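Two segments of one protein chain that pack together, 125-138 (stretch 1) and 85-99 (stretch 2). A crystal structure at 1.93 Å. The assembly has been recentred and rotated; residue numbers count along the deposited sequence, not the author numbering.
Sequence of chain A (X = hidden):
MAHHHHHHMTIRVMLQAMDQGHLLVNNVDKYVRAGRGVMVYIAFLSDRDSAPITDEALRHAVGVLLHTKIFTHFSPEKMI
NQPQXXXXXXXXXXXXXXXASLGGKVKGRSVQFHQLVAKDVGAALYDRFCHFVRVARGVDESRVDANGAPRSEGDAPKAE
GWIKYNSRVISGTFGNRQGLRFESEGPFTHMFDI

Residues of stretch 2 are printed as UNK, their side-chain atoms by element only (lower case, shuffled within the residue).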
# COMPACT_ATOMS: atom_id res chain seq x y z
N LEU A 125 -3.08 -21.23 3.75
CA LEU A 125 -3.20 -20.65 2.41
C LEU A 125 -1.99 -19.75 2.11
O LEU A 125 -1.47 -19.76 1.00
CB LEU A 125 -4.51 -19.86 2.27
CG LEU A 125 -5.82 -20.68 2.28
CD1 LEU A 125 -7.02 -19.77 2.46
CD2 LEU A 125 -5.97 -21.46 1.00
N TYR A 126 -1.55 -19.00 3.11
CA TYR A 126 -0.44 -18.06 2.94
C TYR A 126 0.85 -18.80 2.65
O TYR A 126 1.61 -18.45 1.74
CB TYR A 126 -0.22 -17.24 4.21
CG TYR A 126 1.01 -16.35 4.16
CD1 TYR A 126 1.03 -15.23 3.33
CD2 TYR A 126 2.12 -16.62 4.92
CE1 TYR A 126 2.16 -14.41 3.25
CE2 TYR A 126 3.24 -15.81 4.85
CZ TYR A 126 3.26 -14.71 4.02
OH TYR A 126 4.37 -13.88 3.96
N ASP A 127 1.10 -19.82 3.45
CA ASP A 127 2.24 -20.69 3.25
C ASP A 127 2.23 -21.34 1.86
O ASP A 127 3.26 -21.41 1.18
CB ASP A 127 2.25 -21.75 4.34
CG ASP A 127 3.50 -22.56 4.35
OD1 ASP A 127 4.56 -21.99 4.69
OD2 ASP A 127 3.53 -23.76 4.02
N ARG A 128 1.06 -21.82 1.45
CA ARG A 128 0.92 -22.52 0.17
C ARG A 128 1.11 -21.55 -0.97
O ARG A 128 1.78 -21.86 -1.95
CB ARG A 128 -0.45 -23.19 0.10
CG ARG A 128 -0.61 -24.24 -0.96
CD ARG A 128 0.06 -25.55 -0.64
NE ARG A 128 -0.02 -26.51 -1.74
CZ ARG A 128 0.94 -27.38 -2.08
NH1 ARG A 128 2.09 -27.44 -1.42
NH2 ARG A 128 0.73 -28.19 -3.10
N PHE A 129 0.57 -20.35 -0.81
CA PHE A 129 0.70 -19.31 -1.81
C PHE A 129 2.15 -18.85 -2.00
O PHE A 129 2.58 -18.65 -3.13
CB PHE A 129 -0.18 -18.12 -1.43
CG PHE A 129 -0.07 -16.96 -2.37
CD1 PHE A 129 -0.88 -16.90 -3.50
CD2 PHE A 129 0.84 -15.94 -2.13
CE1 PHE A 129 -0.80 -15.83 -4.38
CE2 PHE A 129 0.92 -14.84 -3.00
CZ PHE A 129 0.12 -14.80 -4.13
N CYS A 130 2.90 -18.72 -0.91
CA CYS A 130 4.30 -18.34 -0.99
C CYS A 130 5.14 -19.46 -1.64
O CYS A 130 6.04 -19.17 -2.43
CB CYS A 130 4.86 -17.98 0.40
SG CYS A 130 4.14 -16.49 1.21
N HIS A 131 4.83 -20.71 -1.29
CA HIS A 131 5.47 -21.87 -1.94
C HIS A 131 5.29 -21.85 -3.48
O HIS A 131 6.24 -22.05 -4.24
CB HIS A 131 4.92 -23.17 -1.34
CG HIS A 131 5.33 -24.40 -2.10
ND1 HIS A 131 6.65 -24.70 -2.37
CD2 HIS A 131 4.60 -25.39 -2.66
CE1 HIS A 131 6.71 -25.83 -3.06
NE2 HIS A 131 5.48 -26.26 -3.26
N PHE A 132 4.05 -21.64 -3.93
CA PHE A 132 3.73 -21.63 -5.35
C PHE A 132 4.46 -20.51 -6.07
O PHE A 132 4.85 -20.67 -7.20
CB PHE A 132 2.21 -21.51 -5.57
CG PHE A 132 1.42 -22.76 -5.27
CD1 PHE A 132 2.02 -24.03 -5.28
CD2 PHE A 132 0.06 -22.68 -5.02
CE1 PHE A 132 1.27 -25.18 -5.03
CE2 PHE A 132 -0.70 -23.82 -4.77
CZ PHE A 132 -0.09 -25.07 -4.78
N VAL A 133 4.62 -19.36 -5.41
CA VAL A 133 5.32 -18.22 -6.03
C VAL A 133 6.81 -18.56 -6.15
O VAL A 133 7.40 -18.38 -7.21
CB VAL A 133 5.08 -16.88 -5.24
CG1 VAL A 133 5.87 -15.67 -5.83
CG2 VAL A 133 3.59 -16.54 -5.23
N ARG A 134 7.40 -19.09 -5.09
CA ARG A 134 8.79 -19.55 -5.12
C ARG A 134 9.04 -20.50 -6.29
O ARG A 134 10.04 -20.37 -7.01
CB ARG A 134 9.18 -20.29 -3.82
CG ARG A 134 9.43 -19.43 -2.58
CD ARG A 134 9.69 -20.29 -1.32
NE ARG A 134 8.95 -19.83 -0.17
CZ ARG A 134 8.32 -20.60 0.70
NH1 ARG A 134 8.30 -21.92 0.57
NH2 ARG A 134 7.70 -20.02 1.72
N VAL A 135 8.13 -21.46 -6.46
CA VAL A 135 8.27 -22.48 -7.49
C VAL A 135 8.17 -21.84 -8.88
O VAL A 135 8.99 -22.12 -9.75
CB VAL A 135 7.24 -23.63 -7.28
CG1 VAL A 135 7.21 -24.59 -8.46
CG2 VAL A 135 7.58 -24.39 -6.00
N ALA A 136 7.21 -20.93 -9.06
CA ALA A 136 7.02 -20.25 -10.36
C ALA A 136 8.14 -19.26 -10.70
O ALA A 136 8.27 -18.83 -11.85
CB ALA A 136 5.66 -19.53 -10.40
N ARG A 137 8.94 -18.89 -9.70
CA ARG A 137 10.08 -18.01 -9.90
C ARG A 137 11.42 -18.75 -9.90
O ARG A 137 12.48 -18.12 -10.03
CB ARG A 137 10.06 -16.87 -8.87
CG ARG A 137 8.78 -16.05 -8.89
CD ARG A 137 8.51 -15.36 -10.22
NE ARG A 137 9.31 -14.15 -10.38
CZ ARG A 137 9.33 -13.43 -11.50
NH1 ARG A 137 8.67 -13.84 -12.56
NH2 ARG A 137 10.04 -12.31 -11.57
N GLY A 138 11.39 -20.07 -9.78
CA GLY A 138 12.58 -20.89 -9.89
C GLY A 138 13.48 -20.81 -8.68
O GLY A 138 14.68 -21.06 -8.79
N UNK A 85 4.60 -8.26 -17.62
CA UNK A 85 4.33 -9.27 -16.61
C UNK A 85 5.61 -9.60 -15.84
O UNK A 85 6.72 -9.48 -16.35
o UNK A 85 4.77 -11.11 -18.08
c UNK A 85 3.80 -10.54 -17.25
N UNK A 86 5.43 -10.02 -14.60
CA UNK A 86 6.53 -10.59 -13.85
C UNK A 86 7.08 -11.79 -14.59
O UNK A 86 8.29 -12.00 -14.60
c UNK A 86 7.50 -9.57 -10.97
c UNK A 86 6.05 -9.84 -11.49
c UNK A 86 5.06 -10.11 -10.36
c UNK A 86 6.08 -11.01 -12.45
N UNK A 87 6.21 -12.57 -15.24
CA UNK A 87 6.63 -13.77 -15.95
C UNK A 87 7.70 -13.44 -17.01
O UNK A 87 8.71 -14.10 -17.10
c UNK A 87 4.50 -16.34 -18.05
o UNK A 87 3.72 -15.62 -18.72
c UNK A 87 5.75 -15.71 -17.42
c UNK A 87 5.42 -14.49 -16.57
o UNK A 87 4.30 -17.58 -17.88
N UNK A 88 7.50 -12.37 -17.78
CA UNK A 88 8.46 -12.04 -18.83
C UNK A 88 9.70 -11.31 -18.28
O UNK A 88 10.62 -11.04 -19.03
c UNK A 88 6.55 -9.15 -20.68
o UNK A 88 6.82 -9.36 -21.89
o UNK A 88 5.57 -8.48 -20.32
c UNK A 88 7.44 -9.78 -19.62
c UNK A 88 7.80 -11.22 -19.95
N UNK A 89 9.69 -10.99 -16.98
CA UNK A 89 10.88 -10.43 -16.32
C UNK A 89 11.25 -11.31 -15.10
O UNK A 89 11.04 -10.92 -13.97
c UNK A 89 10.61 -8.98 -15.93
s UNK A 89 10.08 -7.92 -17.31
N UNK A 90 11.83 -12.48 -15.36
CA UNK A 90 12.13 -13.47 -14.31
C UNK A 90 13.04 -13.02 -13.17
O UNK A 90 13.00 -13.68 -12.13
c UNK A 90 12.23 -12.94 -16.70
c UNK A 90 12.84 -14.62 -15.06
c UNK A 90 13.18 -14.07 -16.45
N UNK A 91 13.82 -11.97 -13.37
CA UNK A 91 14.80 -11.50 -12.39
C UNK A 91 14.26 -10.49 -11.39
O UNK A 91 14.96 -10.18 -10.42
c UNK A 91 16.83 -11.92 -13.85
o UNK A 91 18.47 -11.04 -15.32
c UNK A 91 15.99 -10.89 -13.11
o UNK A 91 19.06 -11.35 -13.22
c UNK A 91 18.22 -11.40 -14.16
N UNK A 92 13.06 -9.96 -11.63
CA UNK A 92 12.43 -9.06 -10.68
C UNK A 92 12.18 -9.81 -9.36
O UNK A 92 11.92 -11.02 -9.36
c UNK A 92 11.22 -7.53 -12.43
c UNK A 92 11.11 -8.52 -11.24
s UNK A 92 12.15 -5.98 -12.08
c UNK A 92 13.75 -6.39 -12.77
N UNK A 93 12.31 -9.09 -8.26
CA UNK A 93 12.08 -9.60 -6.92
C UNK A 93 10.60 -9.44 -6.59
O UNK A 93 9.92 -8.57 -7.12
o UNK A 93 14.81 -10.04 -6.82
o UNK A 93 15.23 -8.80 -5.14
c UNK A 93 12.95 -8.84 -5.91
c UNK A 93 14.40 -9.24 -5.95
N UNK A 94 10.10 -10.32 -5.73
CA UNK A 94 8.75 -10.23 -5.19
C UNK A 94 8.87 -10.29 -3.67
O UNK A 94 9.58 -11.15 -3.11
c UNK A 94 6.41 -11.27 -5.20
c UNK A 94 7.77 -11.31 -7.28
c UNK A 94 7.83 -11.37 -5.75
c UNK A 94 7.24 -12.58 -7.93
N UNK A 95 8.20 -9.35 -3.02
CA UNK A 95 8.14 -9.23 -1.58
C UNK A 95 6.68 -9.36 -1.17
O UNK A 95 5.89 -8.54 -1.56
c UNK A 95 9.38 -8.61 1.13
c UNK A 95 9.18 -6.17 0.65
c UNK A 95 8.62 -7.56 0.35
c UNK A 95 8.67 -7.85 -1.15
N UNK A 96 6.37 -10.39 -0.39
CA UNK A 96 5.00 -10.75 -0.03
C UNK A 96 4.82 -10.45 1.44
O UNK A 96 5.62 -10.91 2.28
c UNK A 96 3.32 -12.63 0.07
c UNK A 96 5.19 -14.13 -1.97
c UNK A 96 4.74 -12.28 -0.28
c UNK A 96 5.03 -12.65 -1.73
N UNK A 97 3.79 -9.67 1.74
CA UNK A 97 3.45 -9.32 3.10
C UNK A 97 2.00 -9.74 3.41
O UNK A 97 1.06 -9.30 2.73
c UNK A 97 3.49 -7.44 4.76
c UNK A 97 4.92 -7.33 2.70
c UNK A 97 3.59 -7.81 3.30
N UNK A 98 1.80 -10.54 4.45
CA UNK A 98 0.45 -10.90 4.85
C UNK A 98 -0.21 -9.66 5.46
O UNK A 98 0.37 -9.04 6.36
c UNK A 98 2.03 -11.79 6.46
c UNK A 98 2.82 -11.12 5.36
c UNK A 98 0.65 -12.01 5.89
N UNK A 99 -1.37 -9.29 4.93
CA UNK A 99 -2.12 -8.13 5.40
C UNK A 99 -3.59 -8.47 5.41
O UNK A 99 -4.33 -8.01 4.56
n UNK A 99 0.29 -6.13 6.93
o UNK A 99 -0.69 -4.38 5.85
c UNK A 99 -0.44 -6.39 4.61
c UNK A 99 -0.28 -5.55 5.85
c UNK A 99 -1.85 -6.94 4.49
O HOH W 1 12.09 -16.13 -11.94
O HOH W 2 11.11 -13.21 -8.09

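Position 85 carries one carbon and then one oxygen, out of contact with stretch 1. It is serine, S85. Position 86 has four carbons forked at the second; its CB lies over one face of the R137 guanidinium, and its backbone O accepts from R137 NH1 at 2.8 Å (N-H...O angle 160°). The fork identifies leucine, L86, whose CD2 comes within 3.8 Å of R137 NH2.

Position 87 shows three carbons, the third bearing two oxygens; the side chain comes no nearer to stretch 1 than 5.2 Å. It is glutamate, E87. Position 88 has the same inventory but points away: another glutamate, E88. It closes a reciprocal pair with S85, since S85 N donates to E88 OE2 at 2.9 Å and E88 N donates to S85 OG at 3.0 Å.

Position 89 holds one carbon and one sulfur, so cysteine, C89. It ends one type I turn, begun at L86, and starts another; its backbone O accepts from R137 NH2 at 2.9 Å. At position 90 three carbons close a ring onto the backbone N, which defines proline, P90. Its O lies over the guanidinium face opposite L86 CB, 3.3 Å from R137 NH2, but the angle is too poor for a hydrogen bond.

Position 91, three carbons ending in two oxygens and pointing away, is glutamate, E91. Position 92 is an unbranched run of two carbons, sulfur and carbon: methionine, M92. Its end leads away from stretch 1, while its backbone O accepts from R137 NH2 at 3.2 Å (167°).

Position 93 has two carbons, the second with two oxygens, and points away; it is aspartate, D93, its carboxylate satisfied elsewhere in the structure. Position 94 has four carbons forked at the first, one arm two carbons long, facing V133. This is isoleucine, I94; its CD1 lies 4.0 Å from V133 CG1 and 3.6 Å from R137 NE.

Position 95, four carbons forked at the second and out of reach, is leucine, L95. Position 96 repeats the pattern of 94 and points toward the helix: isoleucine, I96. Its CD1 is 4.1 Å from C130 SG and 4.2 Å from V133 CG1, and its CG2 is 3.8 Å from Y126 CE1.

Position 97, one carbon carrying two, points away and is valine, V97. Position 98, three carbons in a ring onto N, is proline, P98; its CB sits 4.2 Å from the Y126 ring centroid, 24° off the normal, a CH-pi contact. Position 99, three carbons ending in one oxygen and one nitrogen, is glutamine, Q99, out of reach.

Strand 93-98 runs antiparallel to the helix (174°), with I94, I96 and P98 pointing toward it in alternation and packing against V133, C130 and Y126. R137, its N still bonded back to R134 O and weakly to V133 O, reaches into the consecutive turns, where its guanidinium binds three carbonyls. Water 2 joins R137 NE to M92 O, and water 1 the R137 and P90 carbonyls.

Stretch 2 (85-99) SLEECPEMDILIVPQ
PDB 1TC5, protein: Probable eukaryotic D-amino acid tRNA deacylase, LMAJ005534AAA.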